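Local coordinates for putative hydrolase (Acinetobacter sp. NBRC 100985, PDB 4XUK), which probably hydrolyses organophosphate triesters and lactones at a two-zinc centre, as a member of the metallo-beta-lactamase superfamily, at residues A[219-232]-A[242-254]. The protein carries 2 engineered substitutions. Numbering follows the deposited sequence.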
loop_
_atom_site.group_PDB
_atom_site.type_symbol
_atom_site.label_atom_id
_atom_site.label_comp_id
_atom_site.label_asym_id
_atom_site.label_seq_id
_atom_site.Cartn_x
_atom_site.Cartn_y
_atom_site.Cartn_z
ATOM N N ILE A 219 -13.718 -2.806 14.362
ATOM C CA ILE A 219 -13.088 -2.929 15.670
ATOM C C ILE A 219 -11.864 -2.014 15.723
ATOM O O ILE A 219 -11.168 -1.949 16.737
ATOM C CB ILE A 219 -12.665 -4.368 15.954
ATOM C CG1 ILE A 219 -11.631 -4.830 14.922
ATOM C CG2 ILE A 219 -13.887 -5.291 15.929
ATOM C CD1 ILE A 219 -11.052 -6.199 15.216
ATOM N N VAL A 220 -11.604 -1.307 14.621
ATOM C CA VAL A 220 -10.517 -0.330 14.580
ATOM C C VAL A 220 -10.716 0.698 13.458
ATOM O O VAL A 220 -11.281 0.375 12.395
ATOM C CB VAL A 220 -9.128 -1.038 14.499
ATOM C CG1 VAL A 220 -8.822 -1.510 13.075
ATOM C CG2 VAL A 220 -8.042 -0.116 15.006
ATOM N N HIS A 221 -10.255 1.929 13.686
ATOM C CA HIS A 221 -10.469 3.017 12.733
ATOM C C HIS A 221 -9.189 3.695 12.252
ATOM O O HIS A 221 -9.245 4.736 11.597
ATOM C CB HIS A 221 -11.392 4.075 13.333
ATOM C CG HIS A 221 -12.828 3.670 13.361
ATOM N ND1 HIS A 221 -13.292 2.644 14.153
ATOM C CD2 HIS A 221 -13.899 4.127 12.669
ATOM C CE1 HIS A 221 -14.591 2.495 13.959
ATOM N NE2 HIS A 221 -14.980 3.380 13.062
ATOM N N SER A 222 -8.036 3.115 12.565
ATOM C CA SER A 222 -6.770 3.768 12.246
ATOM C C SER A 222 -5.648 2.748 12.304
ATOM O O SER A 222 -5.725 1.807 13.096
ATOM C CB SER A 222 -6.514 4.897 13.260
ATOM O OG SER A 222 -6.459 4.397 14.594
ATOM N N HIS A 223 -4.618 2.911 11.470
ATOM C CA HIS A 223 -3.449 2.044 11.562
ATOM C C HIS A 223 -2.387 2.686 12.438
ATOM O O HIS A 223 -1.285 2.151 12.581
ATOM C CB HIS A 223 -2.860 1.748 10.167
ATOM C CG HIS A 223 -2.357 2.965 9.456
ATOM N ND1 HIS A 223 -3.164 4.048 9.181
ATOM C CD2 HIS A 223 -1.130 3.277 8.972
ATOM C CE1 HIS A 223 -2.457 4.976 8.561
ATOM N NE2 HIS A 223 -1.218 4.534 8.424
ATOM N N THR A 224 -2.735 3.829 13.030
ATOM C CA THR A 224 -1.779 4.665 13.743
ATOM C C THR A 224 -2.057 4.665 15.247
ATOM O O THR A 224 -1.482 3.865 15.983
ATOM C CB THR A 224 -1.787 6.120 13.198
ATOM O OG1 THR A 224 -3.102 6.677 13.308
ATOM C CG2 THR A 224 -1.386 6.131 11.727
ATOM N N VAL A 225 -2.941 5.558 15.687
ATOM C CA VAL A 225 -3.243 5.718 17.115
ATOM C C VAL A 225 -3.656 4.400 17.766
ATOM O O VAL A 225 -3.131 4.029 18.823
ATOM C CB VAL A 225 -4.368 6.756 17.341
ATOM C CG1 VAL A 225 -4.734 6.841 18.812
ATOM C CG2 VAL A 225 -3.937 8.135 16.839
ATOM N N GLN A 226 -4.584 3.681 17.134
ATOM C CA GLN A 226 -5.151 2.493 17.769
ATOM C C GLN A 226 -4.317 1.224 17.599
ATOM O O GLN A 226 -4.703 0.150 18.067
ATOM C CB GLN A 226 -6.589 2.278 17.298
ATOM C CG GLN A 226 -7.520 3.411 17.685
ATOM C CD GLN A 226 -8.834 3.326 16.948
ATOM O OE1 GLN A 226 -8.864 3.332 15.722
ATOM N NE2 GLN A 226 -9.924 3.213 17.692
ATOM N N PHE A 227 -3.171 1.335 16.935
ATOM C CA PHE A 227 -2.216 0.232 16.960
ATOM C C PHE A 227 -1.125 0.470 18.010
ATOM O O PHE A 227 -0.835 -0.424 18.807
ATOM C CB PHE A 227 -1.633 -0.051 15.565
ATOM C CG PHE A 227 -2.499 -0.971 14.727
ATOM C CD1 PHE A 227 -3.681 -0.507 14.159
ATOM C CD2 PHE A 227 -2.142 -2.301 14.532
ATOM C CE1 PHE A 227 -4.488 -1.348 13.398
ATOM C CE2 PHE A 227 -2.949 -3.154 13.766
ATOM C CZ PHE A 227 -4.121 -2.668 13.201
ATOM N N ASP A 228 -0.530 1.660 18.024
ATOM C CA ASP A 228 0.441 2.000 19.068
ATOM C C ASP A 228 -0.232 2.048 20.441
ATOM O O ASP A 228 0.368 1.663 21.444
ATOM C CB ASP A 228 1.101 3.358 18.772
ATOM C CG ASP A 228 2.038 3.316 17.578
ATOM O OD1 ASP A 228 1.902 2.405 16.730
ATOM O OD2 ASP A 228 2.910 4.211 17.476
ATOM N N ARG A 229 -1.476 2.522 20.482
ATOM C CA ARG A 229 -2.228 2.590 21.728
ATOM C C ARG A 229 -3.602 1.938 21.565
ATOM O O ARG A 229 -4.617 2.633 21.499
ATOM C CB ARG A 229 -2.390 4.047 22.150
ATOM C CG ARG A 229 -2.757 4.218 23.611
ATOM C CD ARG A 229 -1.504 4.231 24.479
ATOM N NE ARG A 229 -0.704 5.411 24.189
ATOM C CZ ARG A 229 -0.628 6.477 24.981
ATOM N NH1 ARG A 229 -1.283 6.506 26.140
ATOM N NH2 ARG A 229 0.119 7.510 24.618
ATOM N N PRO A 230 -3.647 0.593 21.525
ATOM C CA PRO A 230 -4.890 -0.111 21.191
ATOM C C PRO A 230 -6.035 0.132 22.184
ATOM O O PRO A 230 -7.183 -0.133 21.841
ATOM C CB PRO A 230 -4.477 -1.590 21.212
ATOM C CG PRO A 230 -3.265 -1.651 22.063
ATOM C CD PRO A 230 -2.546 -0.346 21.820
ATOM N N GLU A 231 -5.745 0.633 23.363
ATOM C CA GLU A 231 -6.751 0.985 24.366
ATOM C C GLU A 231 -7.544 2.241 24.045
ATOM O O GLU A 231 -8.449 2.556 24.699
ATOM C CB GLU A 231 -6.107 1.064 25.733
ATOM C CG GLU A 231 -5.164 2.215 25.864
ATOM C CD GLU A 231 -3.697 1.896 25.551
ATOM O OE1 GLU A 231 -2.862 2.483 26.238
ATOM O OE2 GLU A 231 -3.372 1.125 24.646
ATOM N N THR A 232 -7.204 2.897 22.963
ATOM C CA THR A 232 -7.844 4.152 22.573
ATOM C C THR A 232 -9.185 3.938 21.865
ATOM O O THR A 232 -9.233 3.402 20.761
ATOM C CB THR A 232 -6.927 4.946 21.612
ATOM O OG1 THR A 232 -5.618 5.080 22.189
ATOM C CG2 THR A 232 -7.510 6.323 21.313
ATOM N N LYS A 242 -16.668 -1.457 25.790
ATOM C CA LYS A 242 -16.839 -2.776 25.207
ATOM C C LYS A 242 -16.038 -2.892 23.896
ATOM O O LYS A 242 -15.475 -3.944 23.593
ATOM C CB LYS A 242 -18.338 -3.012 24.974
ATOM C CG LYS A 242 -18.715 -4.289 24.250
ATOM C CD LYS A 242 -18.635 -5.499 25.150
ATOM C CE LYS A 242 -19.481 -6.647 24.600
ATOM N NZ LYS A 242 -20.941 -6.465 24.891
ATOM N N ALA A 243 -15.985 -1.813 23.119
ATOM C CA ALA A 243 -15.266 -1.836 21.830
ATOM C C ALA A 243 -13.760 -1.945 22.028
ATOM O O ALA A 243 -13.057 -2.587 21.226
ATOM C CB ALA A 243 -15.606 -0.612 21.001
ATOM N N VAL A 244 -13.257 -1.306 23.082
ATOM C CA VAL A 244 -11.848 -1.455 23.447
ATOM C C VAL A 244 -11.565 -2.889 23.874
ATOM O O VAL A 244 -10.584 -3.492 23.430
ATOM C CB VAL A 244 -11.449 -0.466 24.572
ATOM C CG1 VAL A 244 -10.097 -0.826 25.158
ATOM C CG2 VAL A 244 -11.428 0.957 24.037
ATOM N N GLU A 245 -12.429 -3.445 24.723
ATOM C CA GLU A 245 -12.262 -4.825 25.163
ATOM C C GLU A 245 -12.226 -5.757 23.961
ATOM O O GLU A 245 -11.410 -6.683 23.895
ATOM C CB GLU A 245 -13.405 -5.227 26.096
ATOM C CG GLU A 245 -13.468 -4.416 27.381
ATOM C CD GLU A 245 -14.695 -4.750 28.214
ATOM O OE1 GLU A 245 -14.883 -4.119 29.276
ATOM O OE2 GLU A 245 -15.468 -5.650 27.803
ATOM N N THR A 246 -13.117 -5.509 23.006
ATOM C CA THR A 246 -13.191 -6.343 21.812
ATOM C C THR A 246 -11.921 -6.244 20.968
ATOM O O THR A 246 -11.373 -7.265 20.547
ATOM C CB THR A 246 -14.395 -5.977 20.951
ATOM O OG1 THR A 246 -15.597 -6.337 21.643
ATOM C CG2 THR A 246 -14.348 -6.739 19.635
ATOM N N ARG A 247 -11.444 -5.028 20.716
ATOM C CA ARG A 247 -10.213 -4.866 19.940
ATOM C C ARG A 247 -9.003 -5.524 20.614
ATOM O O ARG A 247 -8.229 -6.227 19.960
ATOM C CB ARG A 247 -9.917 -3.388 19.678
ATOM C CG ARG A 247 -8.541 -3.144 19.026
ATOM C CD ARG A 247 -8.272 -1.644 18.863
ATOM N NE ARG A 247 -9.518 -1.016 18.483
ATOM C CZ ARG A 247 -10.216 -0.179 19.238
ATOM N NH1 ARG A 247 -9.777 0.233 20.438
ATOM N NH2 ARG A 247 -11.358 0.272 18.767
ATOM N N LEU A 248 -8.812 -5.306 21.890
ATOM C CA LEU A 248 -7.711 -5.889 22.574
ATOM C C LEU A 248 -7.726 -7.408 22.508
ATOM O O LEU A 248 -6.748 -8.025 22.324
ATOM C CB LEU A 248 -7.694 -5.406 23.992
ATOM C CG LEU A 248 -7.365 -3.950 24.239
ATOM C CD1 LEU A 248 -7.554 -3.668 25.712
ATOM C CD2 LEU A 248 -5.972 -3.605 23.772
ATOM N N LYS A 249 -8.887 -7.992 22.641
ATOM C CA LYS A 249 -9.008 -9.441 22.491
ATOM C C LYS A 249 -8.637 -9.908 21.088
ATOM O O LYS A 249 -7.902 -10.888 20.920
ATOM C CB LYS A 249 -10.428 -9.908 22.812
ATOM C CG LYS A 249 -10.455 -11.282 23.443
ATOM C CD LYS A 249 -11.246 -12.258 22.638
ATOM C CE LYS A 249 -12.704 -11.864 22.600
ATOM N NZ LYS A 249 -13.500 -12.917 21.920
ATOM N N GLN A 250 -9.160 -9.226 20.073
ATOM C CA GLN A 250 -8.956 -9.687 18.708
ATOM C C GLN A 250 -7.525 -9.437 18.233
ATOM O O GLN A 250 -6.947 -10.288 17.569
ATOM C CB GLN A 250 -9.983 -9.059 17.756
ATOM C CG GLN A 250 -11.431 -9.460 18.075
ATOM C CD GLN A 250 -11.651 -10.970 18.036
ATOM O OE1 GLN A 250 -12.377 -11.530 18.859
ATOM N NE2 GLN A 250 -11.022 -11.629 17.078
ATOM N N PHE A 251 -6.955 -8.284 18.576
ATOM C CA PHE A 251 -5.588 -7.963 18.155
ATOM C C PHE A 251 -4.592 -8.923 18.795
ATOM O O PHE A 251 -3.589 -9.295 18.184
ATOM C CB PHE A 251 -5.225 -6.513 18.507
ATOM C CG PHE A 251 -5.714 -5.499 17.505
ATOM C CD1 PHE A 251 -6.731 -5.810 16.605
ATOM C CD2 PHE A 251 -5.149 -4.232 17.466
ATOM C CE1 PHE A 251 -7.179 -4.861 15.684
ATOM C CE2 PHE A 251 -5.577 -3.287 16.551
ATOM C CZ PHE A 251 -6.596 -3.597 15.664
ATOM N N ALA A 252 -4.870 -9.307 20.036
ATOM C CA ALA A 252 -4.038 -10.288 20.715
ATOM C C ALA A 252 -4.079 -11.589 19.927
ATOM O O ALA A 252 -3.042 -12.127 19.569
ATOM C CB ALA A 252 -4.514 -10.492 22.145
ATOM N N ASN A 253 -5.282 -12.078 19.641
ATOM C CA ASN A 253 -5.462 -13.265 18.814
ATOM C C ASN A 253 -4.728 -13.159 17.471
ATOM O O ASN A 253 -4.006 -14.085 17.088
ATOM C CB ASN A 253 -6.968 -13.527 18.620
ATOM C CG ASN A 253 -7.271 -14.498 17.478
ATOM O OD1 ASN A 253 -6.518 -15.435 17.213
ATOM N ND2 ASN A 253 -8.393 -14.273 16.802
ATOM N N PHE A 254 -4.896 -12.035 16.771
ATOM C CA PHE A 254 -4.263 -11.843 15.453
ATOM C C PHE A 254 -2.740 -11.837 15.507
ATOM O O PHE A 254 -2.068 -12.367 14.612
ATOM C CB PHE A 254 -4.725 -10.532 14.815
ATOM C CG PHE A 254 -6.222 -10.420 14.626
ATOM C CD1 PHE A 254 -7.020 -11.544 14.513
ATOM C CD2 PHE A 254 -6.816 -9.171 14.550
ATOM C CE1 PHE A 254 -8.396 -11.417 14.341
ATOM C CE2 PHE A 254 -8.189 -9.037 14.376
ATOM C CZ PHE A 254 -8.977 -10.155 14.268
#
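Arg247 leaves helix 240-257 with CG turned away from its own backbone N (chi1 173°), bends at chi3 (-39°) and pushes its guanidinium into the curl of 219-232. NE gives a short bond to Ile219 O (2.6 Å), lying in that carbonyl's plane, while NH2 adds a weak one to the same oxygen. From the other end of the group NH1 bonds Pro230 O (3.0 Å), which sits close to the guanidinium plane; Ile219 at the start of 219-232 and Pro230 near its end thus share one side chain, which should hold the guanidinium against rotation. Gln226 NE2 sits over one guanidinium face, toward its rim, the amide turned well off parallel; NE2 and Arg247 NH2, 3.4 Å apart, are both donors and do not bond. NE2 donates instead to Thr232 O, and OE1 accepts from His221 N and Ser222 OG. In this metallo-beta-lactamase fold 219-232 follows directly on Asp218, the ligand shared by both zinc ions, and helix 240-257 packs against it. Arg247 CG covers one face of the Phe251 ring, whose CZ meets Val220 CB (3.8 Å) and Phe227 CZ (3.6 Å); the Phe227 and Phe251 planes meet obliquely at 37°. Ile219 CD1 touches the edge of Phe254 (CE2, 4.1 Å), and Leu248 CD2 abuts Pro230 CB at 3.6 Å.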